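Local coordinates for glycoside hydrolase family 16 protein (Akkermansia muciniphila, PDB 6T2N) that probably cleaves internal beta-galactosidic linkages in mucin O-glycans, as an endo-acting O-glycanase of the human gut microbiota, at residues A[64-76]-A[131-143]. Numbering follows the deposited sequence.
Sequences RIDAKKWKPELGV and TSGSVTTIKTKNF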
loop_
_atom_site.group_PDB
_atom_site.type_symbol
_atom_site.label_atom_id
_atom_site.label_comp_id
_atom_site.label_asym_id
_atom_site.label_seq_id
_atom_site.Cartn_x
_atom_site.Cartn_y
_atom_site.Cartn_z
ATOM N N ARG A 64 -20.728 -7.478 0.077
ATOM C CA ARG A 64 -19.934 -6.726 1.089
ATOM C C ARG A 64 -18.447 -7.132 1.054
ATOM O O ARG A 64 -18.132 -8.227 0.605
ATOM C CB ARG A 64 -20.570 -6.920 2.472
ATOM C CG ARG A 64 -20.300 -8.273 3.116
ATOM C CD ARG A 64 -21.002 -8.415 4.455
ATOM N NE ARG A 64 -20.625 -9.600 5.233
ATOM C CZ ARG A 64 -21.140 -10.828 5.092
ATOM N NH1 ARG A 64 -22.051 -11.076 4.168
ATOM N NH2 ARG A 64 -20.739 -11.819 5.871
ATOM N N ILE A 65 -17.576 -6.241 1.507
ATOM C CA ILE A 65 -16.127 -6.493 1.680
ATOM C C ILE A 65 -15.967 -7.864 2.324
ATOM O O ILE A 65 -16.712 -8.141 3.295
ATOM C CB ILE A 65 -15.497 -5.379 2.540
ATOM C CG1 ILE A 65 -15.596 -4.041 1.800
ATOM C CG2 ILE A 65 -14.053 -5.700 2.982
ATOM C CD1 ILE A 65 -15.442 -2.860 2.704
ATOM N N ASP A 66 -15.034 -8.662 1.789
ATOM C CA ASP A 66 -14.869 -10.097 2.137
ATOM C C ASP A 66 -13.821 -10.191 3.276
ATOM O O ASP A 66 -12.626 -9.908 3.053
ATOM C CB ASP A 66 -14.619 -10.814 0.779
ATOM C CG ASP A 66 -14.537 -12.490 0.651
ATOM O OD1 ASP A 66 -14.807 -13.041 1.733
ATOM O OD2 ASP A 66 -14.246 -13.005 -0.397
ATOM N N ALA A 67 -14.238 -10.543 4.491
ATOM C CA ALA A 67 -13.447 -10.387 5.746
ATOM C C ALA A 67 -12.316 -11.415 5.838
ATOM O O ALA A 67 -11.434 -11.279 6.734
ATOM C CB ALA A 67 -14.331 -10.512 6.959
ATOM N N LYS A 68 -12.384 -12.441 4.995
ATOM C CA LYS A 68 -11.347 -13.484 4.860
ATOM C C LYS A 68 -10.323 -12.964 3.838
ATOM O O LYS A 68 -9.281 -13.595 3.721
ATOM C CB LYS A 68 -12.000 -14.818 4.475
ATOM C CG LYS A 68 -12.002 -15.055 2.968
ATOM C CD LYS A 68 -13.040 -15.989 2.329
ATOM C CE LYS A 68 -12.700 -16.170 0.854
ATOM N NZ LYS A 68 -13.842 -16.619 0.032
ATOM N N LYS A 69 -10.575 -11.836 3.171
ATOM C CA LYS A 69 -9.586 -11.203 2.249
ATOM C C LYS A 69 -9.044 -9.824 2.712
ATOM O O LYS A 69 -7.870 -9.499 2.387
ATOM C CB LYS A 69 -10.237 -11.089 0.874
ATOM C CG LYS A 69 -10.063 -12.345 0.060
ATOM C CD LYS A 69 -10.480 -12.183 -1.365
ATOM C CE LYS A 69 -10.817 -13.523 -1.965
ATOM N NZ LYS A 69 -11.208 -13.373 -3.378
ATOM N N TRP A 70 -9.857 -9.008 3.378
ATOM C CA TRP A 70 -9.480 -7.648 3.820
ATOM C C TRP A 70 -9.914 -7.433 5.262
ATOM O O TRP A 70 -10.929 -8.002 5.663
ATOM C CB TRP A 70 -10.112 -6.614 2.917
ATOM C CG TRP A 70 -9.955 -6.919 1.468
ATOM C CD1 TRP A 70 -10.870 -7.515 0.650
ATOM C CD2 TRP A 70 -8.808 -6.634 0.658
ATOM N NE1 TRP A 70 -10.392 -7.582 -0.625
ATOM C CE2 TRP A 70 -9.116 -7.070 -0.649
ATOM C CE3 TRP A 70 -7.552 -6.064 0.908
ATOM C CZ2 TRP A 70 -8.200 -6.973 -1.701
ATOM C CZ3 TRP A 70 -6.666 -5.933 -0.141
ATOM C CH2 TRP A 70 -6.994 -6.372 -1.431
ATOM N N LYS A 71 -9.153 -6.636 6.004
ATOM C CA LYS A 71 -9.539 -6.179 7.349
ATOM C C LYS A 71 -9.302 -4.690 7.387
ATOM O O LYS A 71 -8.455 -4.188 6.669
ATOM C CB LYS A 71 -8.854 -6.976 8.451
ATOM C CG LYS A 71 -9.393 -8.390 8.525
ATOM C CD LYS A 71 -8.870 -9.139 9.723
ATOM C CE LYS A 71 -9.141 -10.631 9.650
ATOM N NZ LYS A 71 -10.561 -10.945 9.945
ATOM N N PRO A 72 -10.167 -3.957 8.117
ATOM C CA PRO A 72 -10.037 -2.516 8.244
ATOM C C PRO A 72 -8.863 -2.283 9.195
ATOM O O PRO A 72 -8.747 -2.997 10.165
ATOM C CB PRO A 72 -11.393 -2.092 8.877
ATOM C CG PRO A 72 -11.773 -3.274 9.714
ATOM C CD PRO A 72 -11.346 -4.452 8.864
ATOM N N GLU A 73 -8.044 -1.292 8.913
ATOM C CA GLU A 73 -7.164 -0.750 9.961
ATOM C C GLU A 73 -8.086 0.122 10.786
ATOM O O GLU A 73 -8.956 0.715 10.159
ATOM C CB GLU A 73 -6.015 0.066 9.366
ATOM C CG GLU A 73 -5.079 -0.678 8.432
ATOM C CD GLU A 73 -3.741 0.036 8.346
ATOM O OE1 GLU A 73 -3.774 1.192 7.903
ATOM O OE2 GLU A 73 -2.697 -0.540 8.778
ATOM N N LEU A 74 -7.853 0.227 12.090
ATOM C CA LEU A 74 -8.710 0.983 13.043
ATOM C C LEU A 74 -7.889 1.997 13.855
ATOM O O LEU A 74 -6.967 1.628 14.626
ATOM C CB LEU A 74 -9.438 -0.030 13.933
ATOM C CG LEU A 74 -10.261 -1.070 13.163
ATOM C CD1 LEU A 74 -10.886 -2.120 14.073
ATOM C CD2 LEU A 74 -11.330 -0.392 12.326
ATOM N N GLY A 75 -8.215 3.268 13.691
ATOM C CA GLY A 75 -7.692 4.337 14.559
ATOM C C GLY A 75 -6.555 5.084 13.909
ATOM O O GLY A 75 -6.356 4.972 12.710
ATOM N N VAL A 76 -5.837 5.861 14.691
ATOM C CA VAL A 76 -4.645 6.571 14.176
ATOM C C VAL A 76 -3.488 5.588 14.165
ATOM O O VAL A 76 -3.169 5.096 15.207
ATOM C CB VAL A 76 -4.375 7.810 15.031
ATOM C CG1 VAL A 76 -3.079 8.476 14.590
ATOM C CG2 VAL A 76 -5.590 8.769 15.016
ATOM N N THR A 131 -12.059 11.261 8.884
ATOM C CA THR A 131 -12.177 9.785 8.934
ATOM C C THR A 131 -11.836 9.337 7.526
ATOM O O THR A 131 -12.024 10.131 6.593
ATOM C CB THR A 131 -13.580 9.383 9.406
ATOM O OG1 THR A 131 -14.521 10.040 8.567
ATOM C CG2 THR A 131 -13.887 9.823 10.817
ATOM N N SER A 132 -11.281 8.160 7.378
ATOM C CA SER A 132 -11.096 7.570 6.039
ATOM C C SER A 132 -11.071 6.061 6.235
ATOM O O SER A 132 -11.277 5.630 7.420
ATOM C CB SER A 132 -9.851 8.142 5.366
ATOM O OG SER A 132 -9.766 7.739 3.995
ATOM N N GLY A 133 -10.748 5.325 5.163
ATOM C CA GLY A 133 -10.592 3.844 5.200
ATOM C C GLY A 133 -9.203 3.332 4.806
ATOM O O GLY A 133 -8.539 3.924 3.955
ATOM N N SER A 134 -8.838 2.204 5.388
ATOM C CA SER A 134 -7.594 1.458 5.129
ATOM C C SER A 134 -7.938 -0.015 5.325
ATOM O O SER A 134 -8.552 -0.351 6.402
ATOM C CB SER A 134 -6.451 1.904 6.042
ATOM O OG SER A 134 -5.243 1.222 5.729
ATOM N N VAL A 135 -7.602 -0.837 4.328
ATOM C CA VAL A 135 -7.687 -2.321 4.408
ATOM C C VAL A 135 -6.278 -2.895 4.341
ATOM O O VAL A 135 -5.438 -2.344 3.607
ATOM C CB VAL A 135 -8.577 -2.918 3.301
ATOM C CG1 VAL A 135 -10.042 -2.663 3.576
ATOM C CG2 VAL A 135 -8.188 -2.433 1.913
ATOM N N THR A 136 -6.067 -4.013 5.015
ATOM C CA THR A 136 -4.738 -4.649 5.117
ATOM C C THR A 136 -4.945 -6.145 4.949
ATOM O O THR A 136 -5.966 -6.677 5.483
ATOM C CB THR A 136 -4.102 -4.279 6.459
ATOM O OG1 THR A 136 -2.890 -5.021 6.627
ATOM C CG2 THR A 136 -5.055 -4.528 7.617
ATOM N N THR A 137 -4.014 -6.800 4.270
ATOM C CA THR A 137 -4.043 -8.272 4.146
ATOM C C THR A 137 -3.209 -8.874 5.279
ATOM O O THR A 137 -3.065 -10.089 5.290
ATOM C CB THR A 137 -3.654 -8.694 2.726
ATOM O OG1 THR A 137 -2.236 -8.611 2.537
ATOM C CG2 THR A 137 -4.389 -7.872 1.683
ATOM N N ILE A 138 -2.724 -8.057 6.219
ATOM C CA ILE A 138 -1.654 -8.488 7.176
ATOM C C ILE A 138 -2.018 -9.890 7.629
ATOM O O ILE A 138 -1.125 -10.751 7.581
ATOM C CB ILE A 138 -1.429 -7.512 8.360
ATOM C CG1 ILE A 138 -0.109 -7.805 9.101
ATOM C CG2 ILE A 138 -2.613 -7.493 9.300
ATOM C CD1 ILE A 138 0.198 -6.900 10.290
ATOM N N LYS A 139 -3.305 -10.106 7.888
ATOM C CA LYS A 139 -3.840 -11.316 8.558
ATOM C C LYS A 139 -4.576 -12.228 7.575
ATOM O O LYS A 139 -5.084 -13.247 8.011
ATOM C CB LYS A 139 -4.782 -10.912 9.699
ATOM C CG LYS A 139 -4.054 -10.713 11.019
ATOM C CD LYS A 139 -4.891 -10.298 12.194
ATOM C CE LYS A 139 -3.988 -10.068 13.389
ATOM N NZ LYS A 139 -4.731 -9.580 14.573
ATOM N N THR A 140 -4.618 -11.905 6.295
ATOM C CA THR A 140 -5.471 -12.658 5.355
ATOM C C THR A 140 -4.605 -13.307 4.278
ATOM O O THR A 140 -4.809 -14.495 4.013
ATOM C CB THR A 140 -6.566 -11.726 4.843
ATOM O OG1 THR A 140 -6.025 -10.724 3.978
ATOM C CG2 THR A 140 -7.275 -11.058 6.000
ATOM N N LYS A 141 -3.664 -12.563 3.698
ATOM C CA LYS A 141 -2.788 -13.049 2.600
ATOM C C LYS A 141 -1.428 -12.329 2.559
ATOM O O LYS A 141 -1.380 -11.066 2.441
ATOM C CB LYS A 141 -3.469 -12.812 1.256
ATOM C CG LYS A 141 -2.726 -13.408 0.074
ATOM C CD LYS A 141 -3.037 -14.872 -0.085
ATOM C CE LYS A 141 -2.329 -15.466 -1.273
ATOM N NZ LYS A 141 -1.015 -15.995 -0.847
ATOM N N ASN A 142 -0.356 -13.123 2.574
ATOM C CA ASN A 142 1.040 -12.697 2.272
ATOM C C ASN A 142 1.369 -13.047 0.832
ATOM O O ASN A 142 0.901 -14.058 0.384
ATOM C CB ASN A 142 2.051 -13.425 3.130
ATOM C CG ASN A 142 1.803 -13.178 4.588
ATOM O OD1 ASN A 142 2.292 -13.939 5.408
ATOM N ND2 ASN A 142 1.048 -12.134 4.907
ATOM N N PHE A 143 2.128 -12.208 0.153
ATOM C CA PHE A 143 2.548 -12.430 -1.251
ATOM C C PHE A 143 4.048 -12.659 -1.241
ATOM O O PHE A 143 4.707 -11.937 -0.464
ATOM C CB PHE A 143 2.175 -11.220 -2.105
ATOM C CG PHE A 143 0.725 -10.840 -1.994
ATOM C CD1 PHE A 143 -0.229 -11.478 -2.769
ATOM C CD2 PHE A 143 0.316 -9.872 -1.092
ATOM C CE1 PHE A 143 -1.572 -11.144 -2.650
ATOM C CE2 PHE A 143 -1.027 -9.551 -0.969
ATOM C CZ PHE A 143 -1.964 -10.194 -1.741
#
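Lys71 and Thr136 face each other as an antiparallel hydrogen-bonded pair: Thr136 N gives to Lys71 O at 2.9 Å, and Lys71 N returns a bond to Thr136 O. One step along, Pro72 and Val135 form the non-hydrogen-bonded pair. The proline sits where no N-H is needed across the pair, and its CA lies 3.2 Å from Ser134 O in a CA-H...O contact. That same oxygen takes Glu73 N at 2.7 Å, which carries the pairing past the proline. Glu73 then adds a side-chain bond. A chi1 of -177° turns the Ser134 hydroxyl away from its own N and onto the carboxylate of Glu73, where OG donates to OE1 at 2.6 Å from above the carboxylate plane; the other carboxylate oxygen, OE2, makes a salt bridge with Arg78. The short strand 71-72 is thus hung on the edge of strand 127-136, part of one of the two large curved sheets of the GH16 beta-jelly-roll sandwich. Before the strand, Trp70 is buried. The six-membered part of its indole meets Val135 CG2 and Thr137 CG2, the latter 3.5 Å from CZ3; both methyls come in obliquely. NE1 at the far side of the indole hydrogen-bonds to OD2 of Asp58, which helps hold the ring's rotation. One residue earlier, Lys69 O accepts from Thr140 OG1 at 2.7 Å, the hydroxyl standing well above the carbonyl plane, while Thr140 CB lies against the carbonyl oxygen of Lys68. Two turns shape these ends: Asp66 O accepts from both Lys69 N and Trp70 N, and Thr137 O from both Thr140 N and Lys141 N. Where the chain leaves strand 127-136, Ile138 N closes an ST turn on Thr136 OG1; Val135 of that strand also packs on Leu271 and Met93.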